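Prolyl-tRNA synthetase (Naegleria fowleri, PDB 6UYH) probably attaches proline to its cognate tRNA in an ATP-dependent reaction, and here binds the inhibitor halofuginone together with an ATP analogue. Local coordinates at residues A[159-164]-A[272-277]; A[148-153]-A[165-170]. One frame throughout, in Å; residues are numbered along the deposited sequence.

Interaction 1 (A[159-164]-A[272-277]); sequences FIRSRE and STRTLG. With ANP (phosphoaminophosphonic acid-adenylate ester), chain C.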
# COMPACT_ATOMS: atom_id res chain seq x y z
N PHE A 159 17.99 0.85 0.86
CA PHE A 159 17.16 1.80 0.12
C PHE A 159 17.58 1.97 -1.33
O PHE A 159 16.73 1.86 -2.22
CB PHE A 159 17.12 3.18 0.80
CG PHE A 159 16.61 3.15 2.21
CD1 PHE A 159 15.32 2.72 2.50
CD2 PHE A 159 17.42 3.57 3.25
CE1 PHE A 159 14.85 2.69 3.81
CE2 PHE A 159 16.96 3.56 4.56
CZ PHE A 159 15.67 3.12 4.84
N ILE A 160 18.87 2.21 -1.60
CA ILE A 160 19.29 2.56 -2.96
C ILE A 160 19.13 1.39 -3.91
O ILE A 160 18.75 1.57 -5.08
CB ILE A 160 20.75 3.05 -2.97
CG1 ILE A 160 20.93 4.27 -2.06
CG2 ILE A 160 21.20 3.35 -4.41
CD1 ILE A 160 20.20 5.51 -2.53
N ARG A 161 19.49 0.18 -3.46
CA ARG A 161 19.50 -0.99 -4.34
C ARG A 161 19.20 -2.22 -3.48
O ARG A 161 20.10 -2.82 -2.90
CB ARG A 161 20.84 -1.15 -5.06
CG ARG A 161 20.80 -2.27 -6.11
CD ARG A 161 22.12 -2.42 -6.87
NE ARG A 161 22.45 -1.18 -7.57
CZ ARG A 161 21.81 -0.73 -8.64
NH1 ARG A 161 20.79 -1.42 -9.15
NH2 ARG A 161 22.18 0.41 -9.21
N SER A 162 17.92 -2.57 -3.40
CA SER A 162 17.50 -3.73 -2.62
C SER A 162 16.86 -4.76 -3.54
O SER A 162 16.40 -4.43 -4.64
CB SER A 162 16.56 -3.32 -1.47
OG SER A 162 15.40 -2.62 -1.92
N ARG A 163 16.89 -6.03 -3.12
CA ARG A 163 16.35 -7.09 -3.98
C ARG A 163 14.83 -7.13 -3.97
O ARG A 163 14.22 -7.51 -4.98
CB ARG A 163 16.94 -8.44 -3.58
CG ARG A 163 18.39 -8.58 -4.05
CD ARG A 163 18.93 -9.96 -3.75
NE ARG A 163 20.06 -10.28 -4.61
CZ ARG A 163 20.78 -11.39 -4.50
NH1 ARG A 163 20.48 -12.28 -3.56
NH2 ARG A 163 21.79 -11.62 -5.33
N GLU A 164 14.21 -6.77 -2.85
CA GLU A 164 12.82 -6.35 -2.83
C GLU A 164 12.81 -4.85 -2.57
O GLU A 164 13.51 -4.38 -1.67
CB GLU A 164 12.00 -7.06 -1.74
CG GLU A 164 10.53 -6.64 -1.77
CD GLU A 164 9.67 -7.27 -0.67
OE1 GLU A 164 10.23 -7.84 0.29
OE2 GLU A 164 8.44 -7.20 -0.79
N SER A 272 10.82 4.95 -6.59
CA SER A 272 10.92 3.88 -5.58
C SER A 272 11.39 4.41 -4.22
O SER A 272 11.72 5.59 -4.05
CB SER A 272 11.90 2.80 -6.03
OG SER A 272 13.23 3.23 -5.79
N THR A 273 11.50 3.47 -3.26
CA THR A 273 12.06 3.75 -1.95
C THR A 273 13.55 4.08 -1.99
O THR A 273 14.13 4.39 -0.94
CB THR A 273 11.78 2.56 -1.01
OG1 THR A 273 11.98 1.31 -1.69
CG2 THR A 273 10.33 2.65 -0.48
N ARG A 274 14.18 4.04 -3.17
CA ARG A 274 15.49 4.65 -3.34
C ARG A 274 15.48 6.10 -2.86
O ARG A 274 16.49 6.59 -2.33
CB ARG A 274 15.91 4.56 -4.82
CG ARG A 274 17.08 5.43 -5.21
CD ARG A 274 17.52 5.13 -6.65
NE ARG A 274 18.04 3.77 -6.78
CZ ARG A 274 18.54 3.28 -7.89
NH1 ARG A 274 18.62 4.06 -8.98
NH2 ARG A 274 18.97 2.03 -7.92
N THR A 275 14.36 6.79 -3.03
CA THR A 275 14.19 8.16 -2.54
C THR A 275 14.65 8.32 -1.10
O THR A 275 15.30 9.32 -0.76
CB THR A 275 12.72 8.58 -2.63
OG1 THR A 275 11.89 7.57 -2.05
CG2 THR A 275 12.32 8.79 -4.08
N LEU A 276 14.31 7.36 -0.24
CA LEU A 276 14.68 7.46 1.17
C LEU A 276 16.20 7.41 1.34
O LEU A 276 16.75 8.12 2.19
CB LEU A 276 14.03 6.33 1.97
CG LEU A 276 12.61 6.58 2.51
CD1 LEU A 276 11.64 6.81 1.39
CD2 LEU A 276 12.17 5.41 3.36
N GLY A 277 16.87 6.56 0.57
CA GLY A 277 18.32 6.49 0.66
C GLY A 277 18.99 7.78 0.23
O GLY A 277 19.93 8.25 0.88
PG ANP C . 19.37 1.02 -12.02
O1G ANP C . 20.56 1.30 -12.80
O2G ANP C . 19.30 -0.55 -11.76
O3G ANP C . 19.51 1.84 -10.68
PB ANP C . 16.82 0.66 -13.55
O1B ANP C . 16.82 0.88 -14.99
O2B ANP C . 16.99 -0.87 -13.26
N3B ANP C . 17.99 1.50 -12.77
PA ANP C . 13.97 1.16 -13.40
O1A ANP C . 13.76 2.08 -14.53
O2A ANP C . 13.59 -0.24 -13.77
O3A ANP C . 15.49 1.13 -12.91
O5' ANP C . 13.20 1.53 -12.04
C5' ANP C . 12.50 2.76 -11.73
C4' ANP C . 13.23 3.41 -10.59
O4' ANP C . 13.29 2.51 -9.46
C3' ANP C . 14.69 3.73 -10.90
O3' ANP C . 14.79 4.99 -11.56
C2' ANP C . 15.34 3.74 -9.52
O2' ANP C . 15.28 5.05 -8.96
C1' ANP C . 14.49 2.72 -8.74
N9 ANP C . 15.15 1.43 -8.55
C8 ANP C . 15.64 0.60 -9.53
N7 ANP C . 16.18 -0.50 -9.08
C5 ANP C . 16.04 -0.39 -7.70
C6 ANP C . 16.41 -1.24 -6.64
N6 ANP C . 16.98 -2.44 -6.80
N1 ANP C . 16.15 -0.82 -5.38
C2 ANP C . 15.54 0.36 -5.21
N3 ANP C . 15.13 1.23 -6.13
C4 ANP C . 15.41 0.79 -7.36
O HOH W 1 14.53 0.33 -1.57
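Arg-274 points its CG anti to its own backbone N (chi1 166°), and a bend at chi3 (-65°) turns NE toward Ile-160. The guanidinium grips the carbonyl of Ile-160 side-on. Arg-274 NE lies 2.9 Å from Ile-160 O, in the carbonyl plane and on a lone pair. Arg-274 NH2 reaches the same oxygen, tilted from that plane. Arg-274 NH1 and NH2 also both donate to ANP O3G on the gamma-phosphate, NH2 at 2.8 Å. This placement is consistent with the motif 3 arginine of class II synthetases.

Arg-161 runs beside Arg-274, pointing the same way. Its NH1 meets ANP O2G at 3.1 Å in a nearly straight bond, 174° at the hydrogen. The two NH2 atoms of Arg-161 and Arg-274 are 3.8 Å apart, and the shared phosphate probably offsets their like charges. Arg-161 also forms salt bridges with the C-terminal carboxylate of Tyr-513 and with Glu-152. The adenine is read by Ser-162 N, which donates to ANP N1 at 3.2 Å, and by Ser-162 O, which accepts from N6. Ser-272 OG donates to ANP N3 and accepts from Arg-274 N, a capping bond at the helix start.

Away from the nucleotide, Leu-276 CB sits over one face of the Phe-159 ring, offset toward the rim, 4.1 Å from its centroid. Phe-159 CB packs on Gly-277 N at 3.4 Å. Segment 159-164, in the loop that leads into strand 164-174, is thereby joined to the start of helix 274-283. Helix 49-67 also touches Phe-159 and Leu-276, through Cys-51.

Interaction 2 (A[148-153]-A[165-170]); sequences VVRWEF and FYWQEG. With ANP (phosphoaminophosphonic acid-adenylate ester), chain C; HFG (7-bromo-6-chloro-3-{3-[(2R,3S)-3-hydroxypiperidin-2-yl]-2-oxopropyl}quinazolin-4(3H)-one), chain D.
Strands 140-149 and 164-174 are antiparallel and joined by a loop, consistent with motif 2 of class II synthetases. Val-148 and Phe-165 form a hydrogen-bonded pair. Val-148 N donates to Phe-165 O at 2.8 Å, and Phe-165 N returns a bond to Val-148 O at 3.0 Å.

In one of its two modelled conformers, Val-148 lies with CB over one face of the Phe-165 ring, 3.8 Å from the centroid. Its CG2 then approaches the five-membered ring of Trp-167, a close contact that is tentative. Phe-165 CG sits between its backbone N and carbonyl carbon (chi1 60°), and the ring's other face carries the adenine, with Phe-165 CD2 3.4 Å from ANP C6.

Arg-150 crosses Phe-165 obliquely, with its CD at the ring edge, 3.8 Å from Phe-165 CE2. Its guanidinium stands almost perpendicular to the ring, at 88°, with HFG N1 over the face opposite Phe-165 CZ. Arg-150 NH1 and NH2 both donate to ANP O2A, NH2 at 2.8 Å. Arg-150 NE is held by Pro-118 O. Glu-152 OE2 accepts from adenine N6.

An arginine on the alpha-phosphate and a phenylalanine under the adenine are typical of class II motif 2.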
# COMPACT_ATOMS: atom_id res chain seq x y z
N VAL A 148 8.44 -4.93 -5.63
CA VAL A 148 9.13 -5.36 -6.84
C VAL A 148 10.29 -6.25 -6.41
O VAL A 148 10.91 -5.99 -5.38
CB VAL A 148 9.65 -4.15 -7.65
CG1 VAL A 148 10.02 -4.58 -9.05
CG2 VAL A 148 8.62 -3.03 -7.66
N VAL A 149 10.59 -7.28 -7.19
CA VAL A 149 11.67 -8.21 -6.89
C VAL A 149 12.62 -8.28 -8.07
O VAL A 149 12.20 -8.60 -9.19
CB VAL A 149 11.16 -9.62 -6.54
CG1 VAL A 149 12.34 -10.58 -6.34
CG2 VAL A 149 10.27 -9.57 -5.29
N ARG A 150 13.90 -8.00 -7.82
CA ARG A 150 14.94 -8.20 -8.82
C ARG A 150 16.15 -8.81 -8.13
O ARG A 150 16.64 -8.26 -7.14
CB ARG A 150 15.35 -6.89 -9.50
CG ARG A 150 14.22 -6.21 -10.25
CD ARG A 150 14.58 -4.80 -10.70
NE ARG A 150 13.46 -4.18 -11.38
CZ ARG A 150 13.50 -2.98 -11.96
NH1 ARG A 150 14.62 -2.27 -11.93
NH2 ARG A 150 12.42 -2.49 -12.56
N TRP A 151 16.64 -9.94 -8.65
CA TRP A 151 17.82 -10.57 -8.07
C TRP A 151 19.06 -9.83 -8.56
O TRP A 151 19.81 -10.28 -9.42
CB TRP A 151 17.86 -12.05 -8.39
CG TRP A 151 18.09 -12.84 -7.16
CD1 TRP A 151 19.20 -13.59 -6.85
CD2 TRP A 151 17.23 -12.92 -6.01
NE1 TRP A 151 19.06 -14.15 -5.61
CE2 TRP A 151 17.87 -13.75 -5.07
CE3 TRP A 151 15.98 -12.38 -5.70
CZ2 TRP A 151 17.29 -14.06 -3.84
CZ3 TRP A 151 15.42 -12.68 -4.47
CH2 TRP A 151 16.07 -13.51 -3.56
N GLU A 152 19.26 -8.64 -7.97
CA GLU A 152 20.34 -7.75 -8.37
C GLU A 152 21.69 -8.45 -8.29
O GLU A 152 22.01 -9.09 -7.29
CB GLU A 152 20.35 -6.51 -7.47
CG GLU A 152 19.06 -5.69 -7.47
CD GLU A 152 18.97 -4.70 -8.64
OE1 GLU A 152 20.03 -4.35 -9.23
OE2 GLU A 152 17.84 -4.27 -8.96
N PHE A 153 22.48 -8.32 -9.36
CA PHE A 153 23.85 -8.81 -9.34
C PHE A 153 24.76 -7.90 -8.52
O PHE A 153 25.66 -8.38 -7.82
CB PHE A 153 24.38 -8.93 -10.77
CG PHE A 153 25.79 -9.44 -10.85
CD1 PHE A 153 26.10 -10.72 -10.44
CD2 PHE A 153 26.80 -8.63 -11.34
CE1 PHE A 153 27.40 -11.19 -10.51
CE2 PHE A 153 28.10 -9.09 -11.41
CZ PHE A 153 28.40 -10.38 -10.99
N PHE A 165 12.06 -4.11 -3.38
CA PHE A 165 11.88 -2.68 -3.13
C PHE A 165 10.43 -2.33 -3.38
O PHE A 165 9.64 -3.14 -3.86
CB PHE A 165 12.86 -1.81 -3.96
CG PHE A 165 12.76 -1.96 -5.46
CD1 PHE A 165 12.01 -1.05 -6.20
CD2 PHE A 165 13.47 -2.94 -6.13
CE1 PHE A 165 11.95 -1.13 -7.58
CE2 PHE A 165 13.41 -3.04 -7.53
CZ PHE A 165 12.65 -2.13 -8.25
N TYR A 166 10.07 -1.10 -3.02
CA TYR A 166 8.69 -0.62 -3.14
C TYR A 166 8.70 0.58 -4.08
O TYR A 166 9.63 1.38 -4.05
CB TYR A 166 8.12 -0.26 -1.76
CG TYR A 166 8.33 -1.41 -0.81
CD1 TYR A 166 7.46 -2.49 -0.81
CD2 TYR A 166 9.45 -1.47 0.02
CE1 TYR A 166 7.67 -3.59 0.02
CE2 TYR A 166 9.67 -2.58 0.87
CZ TYR A 166 8.78 -3.63 0.84
OH TYR A 166 8.96 -4.72 1.67
N TRP A 167 7.67 0.68 -4.92
CA TRP A 167 7.62 1.80 -5.86
C TRP A 167 6.17 2.11 -6.18
O TRP A 167 5.25 1.45 -5.69
CB TRP A 167 8.44 1.51 -7.12
CG TRP A 167 7.87 0.54 -8.16
CD1 TRP A 167 6.68 -0.16 -8.11
CD2 TRP A 167 8.51 0.16 -9.38
NE1 TRP A 167 6.55 -0.93 -9.25
CE2 TRP A 167 7.66 -0.75 -10.04
CE3 TRP A 167 9.72 0.51 -9.99
CZ2 TRP A 167 7.99 -1.32 -11.27
CZ3 TRP A 167 10.05 -0.05 -11.21
CH2 TRP A 167 9.19 -0.96 -11.83
N GLN A 168 5.97 3.15 -6.98
CA GLN A 168 4.78 3.25 -7.81
C GLN A 168 5.25 3.09 -9.24
O GLN A 168 6.35 3.53 -9.59
CB GLN A 168 4.03 4.58 -7.66
CG GLN A 168 4.86 5.86 -7.92
CD GLN A 168 5.12 6.19 -9.41
OE1 GLN A 168 6.15 6.80 -9.74
NE2 GLN A 168 4.18 5.83 -10.30
N GLU A 169 4.43 2.42 -10.05
CA GLU A 169 4.63 2.40 -11.50
C GLU A 169 3.35 2.86 -12.17
O GLU A 169 2.26 2.35 -11.88
CB GLU A 169 5.07 1.00 -12.01
CG GLU A 169 4.12 -0.13 -11.62
CD GLU A 169 4.61 -1.49 -12.09
OE1 GLU A 169 4.52 -2.45 -11.30
OE2 GLU A 169 5.07 -1.58 -13.25
N GLY A 170 3.48 3.85 -13.04
CA GLY A 170 2.36 4.38 -13.81
C GLY A 170 2.52 3.93 -15.26
O GLY A 170 3.63 3.88 -15.77
PG ANP C . 19.37 1.02 -12.02
O1G ANP C . 20.56 1.30 -12.80
O2G ANP C . 19.30 -0.55 -11.76
O3G ANP C . 19.51 1.84 -10.68
PB ANP C . 16.82 0.66 -13.55
O1B ANP C . 16.82 0.88 -14.99
O2B ANP C . 16.99 -0.87 -13.26
N3B ANP C . 17.99 1.50 -12.77
PA ANP C . 13.97 1.16 -13.40
O1A ANP C . 13.76 2.08 -14.53
O2A ANP C . 13.59 -0.24 -13.77
O3A ANP C . 15.49 1.13 -12.91
O5' ANP C . 13.20 1.53 -12.04
C5' ANP C . 12.50 2.76 -11.73
C4' ANP C . 13.23 3.41 -10.59
O4' ANP C . 13.29 2.51 -9.46
C3' ANP C . 14.69 3.73 -10.90
O3' ANP C . 14.79 4.99 -11.56
C2' ANP C . 15.34 3.74 -9.52
O2' ANP C . 15.28 5.05 -8.96
C1' ANP C . 14.49 2.72 -8.74
N9 ANP C . 15.15 1.43 -8.55
C8 ANP C . 15.64 0.60 -9.53
N7 ANP C . 16.18 -0.50 -9.08
C5 ANP C . 16.04 -0.39 -7.70
C6 ANP C . 16.41 -1.24 -6.64
N6 ANP C . 16.98 -2.44 -6.80
N1 ANP C . 16.15 -0.82 -5.38
C2 ANP C . 15.54 0.36 -5.21
N3 ANP C . 15.13 1.23 -6.13
C4 ANP C . 15.41 0.79 -7.36
O4' HFG D . 11.19 -1.53 -15.26
C21 HFG D . 11.67 -1.01 -16.24
C3' HFG D . 10.92 0.04 -17.04
C2' HFG D . 9.87 0.84 -16.27
N1' HFG D . 8.73 0.01 -15.84
C6' HFG D . 7.66 0.81 -15.24
C5' HFG D . 8.14 1.57 -14.03
C4' HFG D . 9.37 2.42 -14.39
C39 HFG D . 10.44 1.57 -15.05
O7' HFG D . 11.53 2.40 -15.45
C1' HFG D . 13.07 -1.39 -16.75
N3 HFG D . 13.47 -2.72 -16.28
C4 HFG D . 12.80 -3.82 -16.80
O11 HFG D . 11.94 -3.69 -17.65
C10 HFG D . 13.21 -5.09 -16.19
C5 HFG D . 12.63 -6.29 -16.63
C2 HFG D . 14.42 -2.84 -15.30
N1 HFG D . 14.79 -3.93 -14.74
C9 HFG D . 14.16 -5.10 -15.17
C8 HFG D . 14.49 -6.30 -14.54
C7 HFG D . 13.89 -7.47 -14.97
BR1 HFG D . 14.28 -9.06 -14.02
C6 HFG D . 12.99 -7.47 -16.02
CL1 HFG D . 12.34 -8.96 -16.64

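Interactions 1 and 2 have centres about 9 Å apart, and their segments alternate along the chain. They share one nucleotide. Interaction 2 supplies the adenine platform and the alpha-phosphate arginine, while interaction 1 supplies the bonds to N1 and N3 and the gamma-phosphate arginines. Adenine N6 is the atom they share. The backbones are also joined directly: Arg-163 O is 2.9 Å from Arg-150 N, and Thr-273 N is 2.9 Å from Tyr-166 O, both probable hydrogen bonds. Halofuginone touches Arg-150, Trp-167 and Glu-169 of interaction 2, and its nearest atom is about 9 Å from the Arg-161 side chain.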